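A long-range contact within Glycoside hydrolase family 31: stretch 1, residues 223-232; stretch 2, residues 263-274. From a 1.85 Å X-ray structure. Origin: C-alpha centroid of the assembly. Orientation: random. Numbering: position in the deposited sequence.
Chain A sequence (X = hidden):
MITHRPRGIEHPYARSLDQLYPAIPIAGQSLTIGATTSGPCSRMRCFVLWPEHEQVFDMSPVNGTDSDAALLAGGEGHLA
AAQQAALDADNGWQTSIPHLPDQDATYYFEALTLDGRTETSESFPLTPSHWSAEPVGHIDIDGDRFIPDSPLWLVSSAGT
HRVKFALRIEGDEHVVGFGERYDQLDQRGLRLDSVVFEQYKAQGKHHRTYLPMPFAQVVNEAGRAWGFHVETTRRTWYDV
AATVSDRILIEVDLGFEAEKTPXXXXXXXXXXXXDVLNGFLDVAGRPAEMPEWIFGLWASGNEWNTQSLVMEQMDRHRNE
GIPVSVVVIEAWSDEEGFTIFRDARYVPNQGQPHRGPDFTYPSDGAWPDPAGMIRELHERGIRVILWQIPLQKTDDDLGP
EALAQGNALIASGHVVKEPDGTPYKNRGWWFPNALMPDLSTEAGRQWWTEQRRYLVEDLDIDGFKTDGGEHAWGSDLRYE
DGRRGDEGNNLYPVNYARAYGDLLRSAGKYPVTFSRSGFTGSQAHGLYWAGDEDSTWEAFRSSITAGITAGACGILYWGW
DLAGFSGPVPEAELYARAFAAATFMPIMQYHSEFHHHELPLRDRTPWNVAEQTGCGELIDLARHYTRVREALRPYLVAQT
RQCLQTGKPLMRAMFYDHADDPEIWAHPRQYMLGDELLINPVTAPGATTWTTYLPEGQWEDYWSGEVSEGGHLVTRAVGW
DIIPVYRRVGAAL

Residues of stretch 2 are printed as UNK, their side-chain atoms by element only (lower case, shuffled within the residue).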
# COMPACT_ATOMS: atom_id res chain seq x y z
N GLY A 223 29.61 -5.48 8.70
CA GLY A 223 28.61 -5.26 9.74
C GLY A 223 28.31 -3.80 10.10
O GLY A 223 27.64 -3.54 11.09
N ARG A 224 28.82 -2.84 9.35
CA ARG A 224 28.52 -1.45 9.64
C ARG A 224 27.46 -0.97 8.66
O ARG A 224 27.35 -1.50 7.55
CB ARG A 224 29.77 -0.59 9.56
CG ARG A 224 30.90 -1.05 10.50
CD ARG A 224 30.45 -1.40 11.93
NE ARG A 224 30.04 -0.23 12.72
CZ ARG A 224 29.51 -0.28 13.95
NH1 ARG A 224 29.26 -1.44 14.57
NH2 ARG A 224 29.21 0.86 14.57
N ALA A 225 26.68 0.00 9.11
CA ALA A 225 25.57 0.52 8.35
C ALA A 225 25.51 2.02 8.42
O ALA A 225 25.97 2.65 9.39
CB ALA A 225 24.26 -0.06 8.88
N TRP A 226 24.93 2.58 7.37
CA TRP A 226 24.47 3.96 7.41
C TRP A 226 23.10 4.03 6.74
O TRP A 226 22.62 3.04 6.19
CB TRP A 226 25.48 4.91 6.76
CG TRP A 226 25.75 4.65 5.33
CD1 TRP A 226 26.59 3.70 4.82
CD2 TRP A 226 25.23 5.37 4.22
NE1 TRP A 226 26.61 3.78 3.45
CE2 TRP A 226 25.78 4.79 3.05
CE3 TRP A 226 24.32 6.43 4.08
CZ2 TRP A 226 25.46 5.25 1.77
CZ3 TRP A 226 24.02 6.88 2.80
CH2 TRP A 226 24.58 6.30 1.67
N GLY A 227 22.44 5.17 6.80
CA GLY A 227 21.12 5.26 6.16
C GLY A 227 20.76 6.69 5.89
O GLY A 227 21.44 7.61 6.36
N PHE A 228 19.70 6.86 5.11
CA PHE A 228 19.25 8.18 4.74
C PHE A 228 17.74 8.22 4.62
O PHE A 228 17.11 7.21 4.32
CB PHE A 228 19.88 8.61 3.43
CG PHE A 228 19.55 7.73 2.27
CD1 PHE A 228 20.31 6.58 2.00
CD2 PHE A 228 18.51 8.07 1.40
CE1 PHE A 228 19.99 5.76 0.93
CE2 PHE A 228 18.19 7.25 0.33
CZ PHE A 228 18.93 6.09 0.10
N HIS A 229 17.19 9.40 4.85
CA HIS A 229 15.76 9.63 4.79
C HIS A 229 15.56 11.00 4.20
O HIS A 229 15.96 11.99 4.80
CB HIS A 229 15.14 9.51 6.18
CG HIS A 229 13.75 10.08 6.30
ND1 HIS A 229 13.35 10.83 7.38
CD2 HIS A 229 12.68 10.02 5.47
CE1 HIS A 229 12.10 11.19 7.22
NE2 HIS A 229 11.66 10.70 6.07
N VAL A 230 14.95 11.06 3.02
CA VAL A 230 14.63 12.34 2.44
C VAL A 230 13.35 12.79 3.18
O VAL A 230 12.33 12.14 3.06
CB VAL A 230 14.39 12.25 0.91
CG1 VAL A 230 14.18 13.64 0.31
CG2 VAL A 230 15.54 11.54 0.21
N GLU A 231 13.44 13.87 3.95
CA GLU A 231 12.34 14.28 4.83
C GLU A 231 11.30 15.08 4.05
O GLU A 231 11.27 16.31 4.07
CB GLU A 231 12.81 15.04 6.08
CG GLU A 231 11.76 14.98 7.21
CD GLU A 231 12.23 15.58 8.52
OE1 GLU A 231 11.55 16.47 9.05
OE2 GLU A 231 13.28 15.19 9.04
N THR A 232 10.43 14.34 3.37
CA THR A 232 9.42 14.91 2.50
C THR A 232 8.30 13.89 2.35
O THR A 232 8.55 12.68 2.51
CB THR A 232 9.98 15.24 1.11
OG1 THR A 232 8.97 15.92 0.34
CG2 THR A 232 10.41 13.98 0.33
N UNK A 263 14.78 24.11 0.08
CA UNK A 263 15.72 23.44 0.97
C UNK A 263 15.20 22.03 1.12
O UNK A 263 14.04 21.84 1.48
c UNK A 263 16.30 25.59 2.15
c UNK A 263 15.81 24.15 2.34
c UNK A 263 16.74 23.39 3.27
N UNK A 264 16.04 21.04 0.83
CA UNK A 264 15.71 19.64 1.03
C UNK A 264 16.48 19.08 2.23
O UNK A 264 17.70 19.06 2.21
c UNK A 264 16.07 18.80 -0.22
c UNK A 264 15.37 19.36 -1.45
c UNK A 264 15.72 17.33 -0.00
N UNK A 265 15.78 18.61 3.24
CA UNK A 265 16.41 18.00 4.40
C UNK A 265 16.56 16.50 4.16
O UNK A 265 15.59 15.84 3.77
n UNK A 265 17.73 16.83 8.48
c UNK A 265 15.60 18.28 5.67
n UNK A 265 19.87 17.68 8.80
c UNK A 265 18.91 16.80 9.11
c UNK A 265 15.97 17.47 6.90
n UNK A 265 19.14 15.89 10.05
c UNK A 265 17.36 17.76 7.42
N UNK A 266 17.76 15.99 4.38
CA UNK A 266 18.03 14.56 4.34
C UNK A 266 18.62 14.15 5.68
O UNK A 266 19.75 14.53 6.02
c UNK A 266 18.48 14.70 1.88
c UNK A 266 19.01 14.19 3.21
c UNK A 266 19.24 12.68 3.18
N UNK A 267 17.87 13.38 6.46
CA UNK A 267 18.39 12.84 7.71
C UNK A 267 19.32 11.68 7.39
O UNK A 267 19.12 10.95 6.40
o UNK A 267 16.66 14.49 9.54
c UNK A 267 16.29 13.45 8.99
n UNK A 267 15.02 13.23 8.67
c UNK A 267 17.27 12.36 8.63
N UNK A 268 20.36 11.51 8.20
CA UNK A 268 21.33 10.42 8.01
C UNK A 268 21.80 9.89 9.35
O UNK A 268 21.81 10.62 10.34
c UNK A 268 22.58 10.85 7.19
c UNK A 268 22.23 11.25 5.77
o UNK A 268 23.27 11.95 7.82
N UNK A 269 22.19 8.62 9.36
CA UNK A 269 22.66 7.94 10.57
C UNK A 269 23.72 6.97 10.19
O UNK A 269 23.82 6.54 9.04
c UNK A 269 21.54 7.18 11.27
c UNK A 269 17.13 9.50 10.73
c UNK A 269 18.34 9.10 11.29
c UNK A 269 16.78 8.96 9.51
c UNK A 269 20.12 8.79 12.61
c UNK A 269 17.62 8.06 8.84
c UNK A 269 18.85 7.66 9.40
c UNK A 269 19.21 8.19 10.66
n UNK A 269 18.91 9.44 12.49
c UNK A 269 20.34 8.02 11.52
N UNK A 270 24.53 6.61 11.17
CA UNK A 270 25.47 5.52 11.02
C UNK A 270 25.74 4.79 12.33
O UNK A 270 25.59 5.36 13.42
c UNK A 270 26.76 6.04 10.39
o UNK A 270 27.38 6.98 11.23
N UNK A 271 26.17 3.53 12.21
CA UNK A 271 26.41 2.67 13.38
C UNK A 271 26.11 1.25 13.00
O UNK A 271 26.43 0.83 11.90
N UNK A 272 25.52 0.49 13.92
CA UNK A 272 25.01 -0.85 13.60
C UNK A 272 23.74 -0.70 12.74
O UNK A 272 23.14 0.38 12.72
o UNK A 272 23.55 -1.00 15.50
c UNK A 272 24.68 -1.59 14.89
N UNK A 273 23.32 -1.78 12.05
CA UNK A 273 22.02 -1.68 11.35
C UNK A 273 20.85 -1.24 12.25
O UNK A 273 20.01 -0.42 11.85
c UNK A 273 23.99 -3.06 11.78
c UNK A 273 21.82 -3.10 10.81
c UNK A 273 23.22 -3.61 10.61
N UNK A 274 20.85 -1.74 13.48
CA UNK A 274 19.84 -1.38 14.47
C UNK A 274 19.87 0.11 14.84
O UNK A 274 18.81 0.75 14.94
o UNK A 274 19.65 -3.64 15.29
c UNK A 274 18.98 -1.90 16.78
c UNK A 274 19.95 -2.30 15.70
O HOH W 1 15.14 16.12 11.09
O HOH W 2 13.00 18.11 2.81

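Position 263 carries three side-chain carbons, one bearing the other two; this branched set is Val-263, which lies out of reach of stretch 1. Position 264 has the same three-carbon fork, so it is Val-264, and its CG1 packs 4.0 Å from Val-230 CG1.

At position 265 three carbons lead to a nitrogen and then to a carbon holding two more nitrogens. A guanidinium at the end of such a chain identifies Arg-265. Its backbone O accepts from Glu-231 N at 2.9 Å, and water 2 accepts from Arg-265 N (2.9 Å) while donating to Glu-231 O (2.8 Å).

Position 266 again has three carbons in a fork: Val-266. It pairs with Val-230 at a non-hydrogen-bonded site, where the CA atoms of Val-230 and Val-266 are 4.5 Å apart, and its CG1 lies 4.1 Å from Phe-228 CB.

Position 267 has two carbons, the second carrying one oxygen and one nitrogen, a short amide: Asn-267. The amide nitrogen ND2 donates to Glu-231 OE2 at 2.6 Å and to His-229 ND1 at 3.2 Å, with N-H...acceptor angles of 171° and 156°. Its OD1 receives both Arg-265 NE (2.8 Å) and Arg-265 NH2 (2.9 Å). Water 1 donates to Asn-267 OD1 (2.7 Å) and to Glu-231 OE2 (2.9 Å), joining two acceptors that cannot bond directly.

At position 268 one carbon carries an oxygen and a carbon, which gives Thr-268. Its CG2 is 4.2 Å from Phe-228 CB.

Position 269 shows one carbon followed by fused five- and six-membered rings containing eight carbons and one nitrogen: Trp-269. With chi1 at -52° (m), the end of the side chain comes nearer stretch 1, and His-229 CB meets the ring edge, 3.8 Å from CH2. Gly-227, its partner across the strands, has no side chain; a CB there would point to the same face of the sheet as the Trp-269 ring.

Position 270 has one carbon and one oxygen, hence Ser-270; its CB lies 4.0 Å from Trp-226 CB. Position 271 has no side-chain atoms and is Gly-271. Its phi/psi of 148/-142 would jam a CB against the preceding carbonyl O, while the Arg-224 guanidinium lays one face over its backbone, NH2 being 3.5 Å from Gly-271 C.

One carbon and one oxygen at position 272 give Ser-272, the N-cap, whose side chain caps a backbone N just past the stretch. At position 273 three carbons close a ring onto the backbone N: Pro-273, with CG 4.1 Å from Ala-225 CB. Position 274 has one carbon bearing an oxygen and a carbon; it is Thr-274, without contact to stretch 1.

The contact is an antiparallel strand pair (157° between directions). Reciprocal N-to-O bonds join Ala-225 with Gly-271, Gly-227 with Trp-269 and His-229 with Asn-267. Trp-226, Phe-228 and Val-230 share one face with Val-266, Thr-268 and Ser-270; the other face holds Ala-225, His-229, Asn-267 and Trp-269. Together the stretches bury 766 Å², combining backbone pairing with the Asn-267 polar cluster.

Stretch 2 263-274: VVRVNTWSGSPT
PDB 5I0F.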